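Local atomic coordinates of probable dehydrogenase (Bordetella bronchiseptica, PDB entry 3MOI), a protein that probably catalyses an NAD(P)-dependent oxidation or reduction, as a putative dehydrogenase of the Gfo/Idh/MocA family whose substrate is not established. Residues A[63-68]-A[87-92]; A[149-154]-A[302-307]. One frame throughout, in Å; residues are numbered along the deposited sequence.

Interaction 1: residues A[63-68]-A[87-92]; sequences VQMDAV and QGLHII
Ala-67 pairs with His-90, and Val-68 with Ile-91, as the first rungs of two parallel strands that come together just after a loop on each side. Three backbone hydrogen bonds join them in a zigzag. His-90 N gives its hydrogen to Asp-66 O at 3.2 Å. Val-68 N then reaches back to His-90 O at 2.8 Å, and Ile-92 N bonds to Val-68 O at 2.9 Å. A water bridges the two segments just before the pairing starts, donating to both Asp-66 O and Gly-88 O, so that Asp-66 O accepts two bonds.

Leu-89 and Val-68 dominate the apolar contact. Leu-89 CG lies anti to the carbonyl carbon (chi1 -69°), and the two methyls divide the work beyond it. CD1 lies 3.2 Å from Val-68 CG2 and is also approached by Met-65 CG, while CD2 sits against the carbonyl oxygen of Met-65. The Met-65 chain crosses the leucine at about a right angle, and Met-60 of helix 56-62 also packs against Leu-89 and Val-68. On the other face of the sheet Ala-67 CB stands 4.1 Å from His-90 CB. The imidazole approaches Asp-66 O obliquely through CD2. The polar ends find partners outside the pair: His-90 ND1 is hydrogen-bonded to His-117 N, just ahead of strand 118-120, and Asp-66 OD1 forms a salt bridge with Arg-4 of strand 3-8.

Gly-88, with positive phi in a Schellman motif, ends helix 77-86, the connection between the strands. Strand, helix and neighbouring parallel strand make a beta-alpha-beta unit of the Rossmann fold, the domain expected to bind the dinucleotide in this family.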
loop_
_atom_site.group_PDB
_atom_site.type_symbol
_atom_site.label_atom_id
_atom_site.label_comp_id
_atom_site.label_asym_id
_atom_site.label_seq_id
_atom_site.Cartn_x
_atom_site.Cartn_y
_atom_site.Cartn_z
ATOM N N VAL A 63 -40.110 -28.395 -1.377
ATOM C CA VAL A 63 -39.933 -27.763 -2.683
ATOM C C VAL A 63 -38.827 -28.425 -3.502
ATOM O O VAL A 63 -37.695 -28.547 -3.024
ATOM C CB VAL A 63 -39.630 -26.292 -2.567
ATOM C CG1 VAL A 63 -39.781 -25.666 -3.958
ATOM C CG2 VAL A 63 -40.562 -25.612 -1.551
ATOM N N GLN A 64 -39.173 -28.846 -4.723
ATOM C CA GLN A 64 -38.240 -29.362 -5.731
ATOM C C GLN A 64 -37.268 -28.192 -5.898
ATOM O O GLN A 64 -37.708 -27.056 -6.093
ATOM C CB GLN A 64 -39.047 -29.717 -7.002
ATOM C CG GLN A 64 -38.677 -30.984 -7.824
ATOM C CD GLN A 64 -39.770 -32.028 -8.046
ATOM O OE1 GLN A 64 -40.439 -32.320 -7.125
ATOM N NE2 GLN A 64 -39.875 -32.674 -9.249
ATOM N N MET A 65 -35.966 -28.428 -5.642
ATOM C CA MET A 65 -34.937 -27.398 -5.856
ATOM C C MET A 65 -33.575 -28.015 -6.268
ATOM O O MET A 65 -33.352 -29.213 -6.070
ATOM C CB MET A 65 -34.900 -26.322 -4.702
ATOM C CG MET A 65 -34.153 -26.569 -3.378
ATOM S SD MET A 65 -34.573 -25.473 -1.909
ATOM C CE MET A 65 -34.887 -26.869 -0.919
ATOM N N ASP A 66 -32.708 -27.242 -6.943
ATOM C CA ASP A 66 -31.421 -27.796 -7.396
ATOM C C ASP A 66 -30.266 -27.389 -6.517
ATOM O O ASP A 66 -29.251 -28.096 -6.464
ATOM C CB ASP A 66 -31.064 -27.317 -8.834
ATOM C CG ASP A 66 -32.066 -27.757 -9.866
ATOM O OD1 ASP A 66 -32.340 -29.003 -9.978
ATOM O OD2 ASP A 66 -32.624 -26.833 -10.490
ATOM N N ALA A 67 -30.389 -26.209 -5.904
ATOM C CA ALA A 67 -29.324 -25.650 -5.095
ATOM C C ALA A 67 -29.885 -24.835 -3.888
ATOM O O ALA A 67 -31.059 -24.478 -3.856
ATOM C CB ALA A 67 -28.414 -24.773 -5.939
ATOM N N VAL A 68 -29.013 -24.549 -2.912
ATOM C CA VAL A 68 -29.342 -23.689 -1.818
ATOM C C VAL A 68 -28.316 -22.554 -1.726
ATOM O O VAL A 68 -27.103 -22.787 -1.858
ATOM C CB VAL A 68 -29.373 -24.444 -0.482
ATOM C CG1 VAL A 68 -29.961 -23.543 0.544
ATOM C CG2 VAL A 68 -30.308 -25.639 -0.556
ATOM N N GLN A 87 -29.114 -33.964 1.168
ATOM C CA GLN A 87 -30.177 -34.020 0.187
ATOM C C GLN A 87 -29.734 -34.033 -1.289
ATOM O O GLN A 87 -30.601 -34.044 -2.162
ATOM C CB GLN A 87 -31.162 -32.890 0.389
ATOM C CG GLN A 87 -31.903 -32.914 1.703
ATOM C CD GLN A 87 -32.696 -34.223 1.916
ATOM O OE1 GLN A 87 -33.553 -34.606 1.076
ATOM N NE2 GLN A 87 -32.426 -34.895 3.032
ATOM N N GLY A 88 -28.432 -34.048 -1.579
ATOM C CA GLY A 88 -27.952 -33.882 -2.988
ATOM C C GLY A 88 -28.239 -32.497 -3.632
ATOM O O GLY A 88 -28.515 -32.397 -4.844
ATOM N N LEU A 89 -28.201 -31.424 -2.829
ATOM C CA LEU A 89 -28.359 -30.107 -3.323
ATOM C C LEU A 89 -27.003 -29.407 -3.403
ATOM O O LEU A 89 -26.195 -29.502 -2.489
ATOM C CB LEU A 89 -29.238 -29.321 -2.366
ATOM C CG LEU A 89 -30.707 -29.686 -2.251
ATOM C CD1 LEU A 89 -31.210 -28.597 -1.401
ATOM C CD2 LEU A 89 -31.474 -29.777 -3.650
ATOM N N HIS A 90 -26.783 -28.687 -4.501
ATOM C CA HIS A 90 -25.580 -27.882 -4.678
ATOM C C HIS A 90 -25.749 -26.633 -3.832
ATOM O O HIS A 90 -26.855 -26.280 -3.453
ATOM C CB HIS A 90 -25.361 -27.555 -6.158
ATOM C CG HIS A 90 -25.404 -28.761 -7.049
ATOM N ND1 HIS A 90 -24.449 -29.755 -7.008
ATOM C CD2 HIS A 90 -26.304 -29.155 -7.976
ATOM C CE1 HIS A 90 -24.736 -30.691 -7.886
ATOM N NE2 HIS A 90 -25.875 -30.364 -8.468
ATOM N N ILE A 91 -24.648 -25.973 -3.519
ATOM C CA ILE A 91 -24.656 -24.936 -2.525
ATOM C C ILE A 91 -23.829 -23.696 -2.908
ATOM O O ILE A 91 -22.739 -23.822 -3.460
ATOM C CB ILE A 91 -23.999 -25.492 -1.253
ATOM C CG1 ILE A 91 -24.760 -26.669 -0.718
ATOM C CG2 ILE A 91 -23.883 -24.423 -0.195
ATOM C CD1 ILE A 91 -23.904 -27.560 0.186
ATOM N N ILE A 92 -24.344 -22.511 -2.582
ATOM C CA ILE A 92 -23.514 -21.349 -2.463
ATOM C C ILE A 92 -23.595 -20.967 -1.020
ATOM O O ILE A 92 -24.698 -20.851 -0.560
ATOM C CB ILE A 92 -24.026 -20.170 -3.304
ATOM C CG1 ILE A 92 -23.950 -20.505 -4.812
ATOM C CG2 ILE A 92 -23.191 -18.939 -3.126
ATOM C CD1 ILE A 92 -24.904 -19.501 -5.742
HETATM O O HOH W 1 -29.434 -30.904 -6.812
#

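Interaction 2: residues A[149-154]-A[302-307]; sequences NCFNYT and VMLVTC
The Phe-151 ring meets Val-302 obliquely, and Leu-304 CD1 lies at its edge, near the ring plane. Both valine methyls touch the ring's outer end: Val-302 CG2 comes within 3.3 Å of Phe-151 CE1, and Val-302 CG1 lies 3.7 Å from Phe-151 CZ. Phe-151 CG sits between the backbone N and the carbonyl carbon (chi1 57°), the ring continuing from there toward Val-302. Phe-151 CD2 in turn lies at the edge of the Tyr-153 ring, in its plane. Phe-151 also meets Phe-151 of the second subunit, with the ring planes at about 25°.

Asn-149, Phe-151, Val-302 and Leu-304 occupy one face of an antiparallel pair in the large, mostly antiparallel sheet of the Gfo/Idh/MocA C-terminal domain, and this face adjoins the second subunit. There Asn-149 ND2 bonds to Tyr-153 OH of the second subunit, and, reciprocally, this chain's Tyr-153 OH is bonded to Asn-149 ND2 of the second subunit.

Cys-150 and Met-303 form the intervening non-hydrogen-bonded pair on the other face, where Cys-150 SG packs 3.8 Å from Met-303 CG. Helix 179-190 covers this side, with Ile-186 on Cys-150 and Ile-189 on Met-303.

Four main-chain bonds hold the strands, two in each hydrogen-bonded pair. Leu-304 N gives a nearly straight bond to Asn-149 O (2.8 Å, 177° at the hydrogen), and Asn-149 N returns one to Leu-304 O. Phe-151 N reaches Val-302 O at 3.0 Å, while Val-302 N answers to Phe-151 O at 2.9 Å.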
loop_
_atom_site.group_PDB
_atom_site.type_symbol
_atom_site.label_atom_id
_atom_site.label_comp_id
_atom_site.label_asym_id
_atom_site.label_seq_id
_atom_site.Cartn_x
_atom_site.Cartn_y
_atom_site.Cartn_z
ATOM N N ASN A 149 -0.206 -5.089 -4.566
ATOM C CA ASN A 149 -0.449 -4.158 -3.463
ATOM C C ASN A 149 -1.927 -3.873 -3.328
ATOM O O ASN A 149 -2.504 -3.334 -4.206
ATOM C CB ASN A 149 0.334 -2.890 -3.765
ATOM C CG ASN A 149 0.322 -1.886 -2.625
ATOM O OD1 ASN A 149 -0.101 -2.188 -1.517
ATOM N ND2 ASN A 149 0.821 -0.678 -2.897
ATOM N N CYS A 150 -2.567 -4.276 -2.252
ATOM C CA CYS A 150 -3.988 -4.037 -2.076
ATOM C C CYS A 150 -4.177 -3.232 -0.827
ATOM O O CYS A 150 -3.645 -3.631 0.201
ATOM C CB CYS A 150 -4.739 -5.387 -1.878
ATOM S SG CYS A 150 -4.327 -6.540 -3.222
ATOM N N PHE A 151 -5.005 -2.191 -0.862
ATOM C CA PHE A 151 -5.410 -1.549 0.386
ATOM C C PHE A 151 -6.844 -1.073 0.297
ATOM O O PHE A 151 -7.373 -0.898 -0.782
ATOM C CB PHE A 151 -4.453 -0.405 0.798
ATOM C CG PHE A 151 -4.320 0.658 -0.250
ATOM C CD1 PHE A 151 -3.430 0.502 -1.307
ATOM C CD2 PHE A 151 -5.156 1.779 -0.233
ATOM C CE1 PHE A 151 -3.338 1.435 -2.303
ATOM C CE2 PHE A 151 -5.091 2.733 -1.247
ATOM C CZ PHE A 151 -4.175 2.571 -2.283
ATOM N N ASN A 152 -7.489 -0.911 1.445
ATOM C CA ASN A 152 -8.866 -0.470 1.520
ATOM C C ASN A 152 -8.947 0.226 2.842
ATOM O O ASN A 152 -8.633 -0.381 3.819
ATOM C CB ASN A 152 -9.791 -1.665 1.496
ATOM C CG ASN A 152 -11.231 -1.302 1.070
ATOM O OD1 ASN A 152 -11.536 -0.142 0.864
ATOM N ND2 ASN A 152 -12.120 -2.321 0.958
ATOM N N TYR A 153 -9.247 1.503 2.865
ATOM C CA TYR A 153 -9.591 2.241 4.081
ATOM C C TYR A 153 -11.085 2.558 3.985
ATOM O O TYR A 153 -11.572 3.045 2.935
ATOM C CB TYR A 153 -8.769 3.573 4.179
ATOM C CG TYR A 153 -7.272 3.335 4.254
ATOM C CD1 TYR A 153 -6.572 2.816 3.192
ATOM C CD2 TYR A 153 -6.567 3.601 5.412
ATOM C CE1 TYR A 153 -5.206 2.576 3.279
ATOM C CE2 TYR A 153 -5.207 3.363 5.507
ATOM C CZ TYR A 153 -4.540 2.834 4.459
ATOM O OH TYR A 153 -3.184 2.628 4.579
ATOM N N THR A 154 -11.798 2.362 5.085
ATOM C CA THR A 154 -13.252 2.054 5.057
ATOM C C THR A 154 -13.898 2.558 6.321
ATOM O O THR A 154 -13.169 3.050 7.206
ATOM C CB THR A 154 -13.327 0.580 5.038
ATOM O OG1 THR A 154 -13.413 0.155 3.687
ATOM C CG2 THR A 154 -14.366 0.038 5.839
ATOM N N VAL A 302 -8.184 -0.485 -3.492
ATOM C CA VAL A 302 -7.431 -0.543 -4.701
ATOM C C VAL A 302 -6.493 -1.707 -4.713
ATOM O O VAL A 302 -6.059 -2.170 -3.695
ATOM C CB VAL A 302 -6.667 0.766 -5.020
ATOM C CG1 VAL A 302 -7.270 2.015 -4.271
ATOM C CG2 VAL A 302 -5.209 0.575 -4.906
ATOM N N MET A 303 -6.182 -2.183 -5.902
ATOM C CA MET A 303 -5.434 -3.386 -6.072
ATOM C C MET A 303 -4.493 -3.162 -7.238
ATOM O O MET A 303 -4.953 -3.090 -8.367
ATOM C CB MET A 303 -6.414 -4.538 -6.336
ATOM C CG MET A 303 -7.242 -4.975 -5.053
ATOM S SD MET A 303 -8.304 -6.482 -5.159
ATOM C CE MET A 303 -7.654 -7.117 -6.615
ATOM N N LEU A 304 -3.195 -3.030 -6.944
ATOM C CA LEU A 304 -2.145 -2.742 -7.917
ATOM C C LEU A 304 -1.212 -3.941 -8.182
ATOM O O LEU A 304 -0.424 -4.331 -7.322
ATOM C CB LEU A 304 -1.295 -1.524 -7.416
ATOM C CG LEU A 304 -2.023 -0.150 -7.350
ATOM C CD1 LEU A 304 -1.549 0.824 -6.290
ATOM C CD2 LEU A 304 -1.939 0.506 -8.709
ATOM N N VAL A 305 -1.273 -4.512 -9.375
ATOM C CA VAL A 305 -0.570 -5.776 -9.624
ATOM C C VAL A 305 0.618 -5.442 -10.429
ATOM O O VAL A 305 0.455 -4.986 -11.532
ATOM C CB VAL A 305 -1.447 -6.717 -10.435
ATOM C CG1 VAL A 305 -0.749 -8.020 -10.733
ATOM C CG2 VAL A 305 -2.752 -6.872 -9.727
ATOM N N THR A 306 1.820 -5.637 -9.932
ATOM C CA THR A 306 2.897 -5.220 -10.749
ATOM C C THR A 306 3.574 -6.422 -11.421
ATOM O O THR A 306 4.137 -7.323 -10.791
ATOM C CB THR A 306 3.834 -4.119 -10.039
ATOM O OG1 THR A 306 5.179 -4.546 -9.928
ATOM C CG2 THR A 306 3.318 -3.647 -8.802
ATOM N N CYS A 307 3.433 -6.465 -12.743
ATOM C CA CYS A 307 4.036 -7.507 -13.541
ATOM C C CYS A 307 5.260 -7.017 -14.292
ATOM O O CYS A 307 5.550 -5.854 -14.287
ATOM C CB CYS A 307 3.020 -8.070 -14.497
ATOM S SG CYS A 307 1.401 -8.298 -13.772
#

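In the fold
Both contacts are buried strand pairings, yet they hold different sheets and share no element; their centres lie about 36 Å apart, on opposite sides of the chain's centre. Interaction 1 is local in sequence and parallel, with one helix between its strands, and no other protein chain of the assembly touches it. Interaction 2 joins strands nearly 150 residues apart in antiparallel fashion, and one of its faces serves the dimer. The chemistry follows place: in 63-68/87-92 leucine and methionine pack beneath a helix and charged or polar ends are tied to residues outside the pair, whereas 149-154/302-307 directs aromatic and amide groups across to its partner subunit.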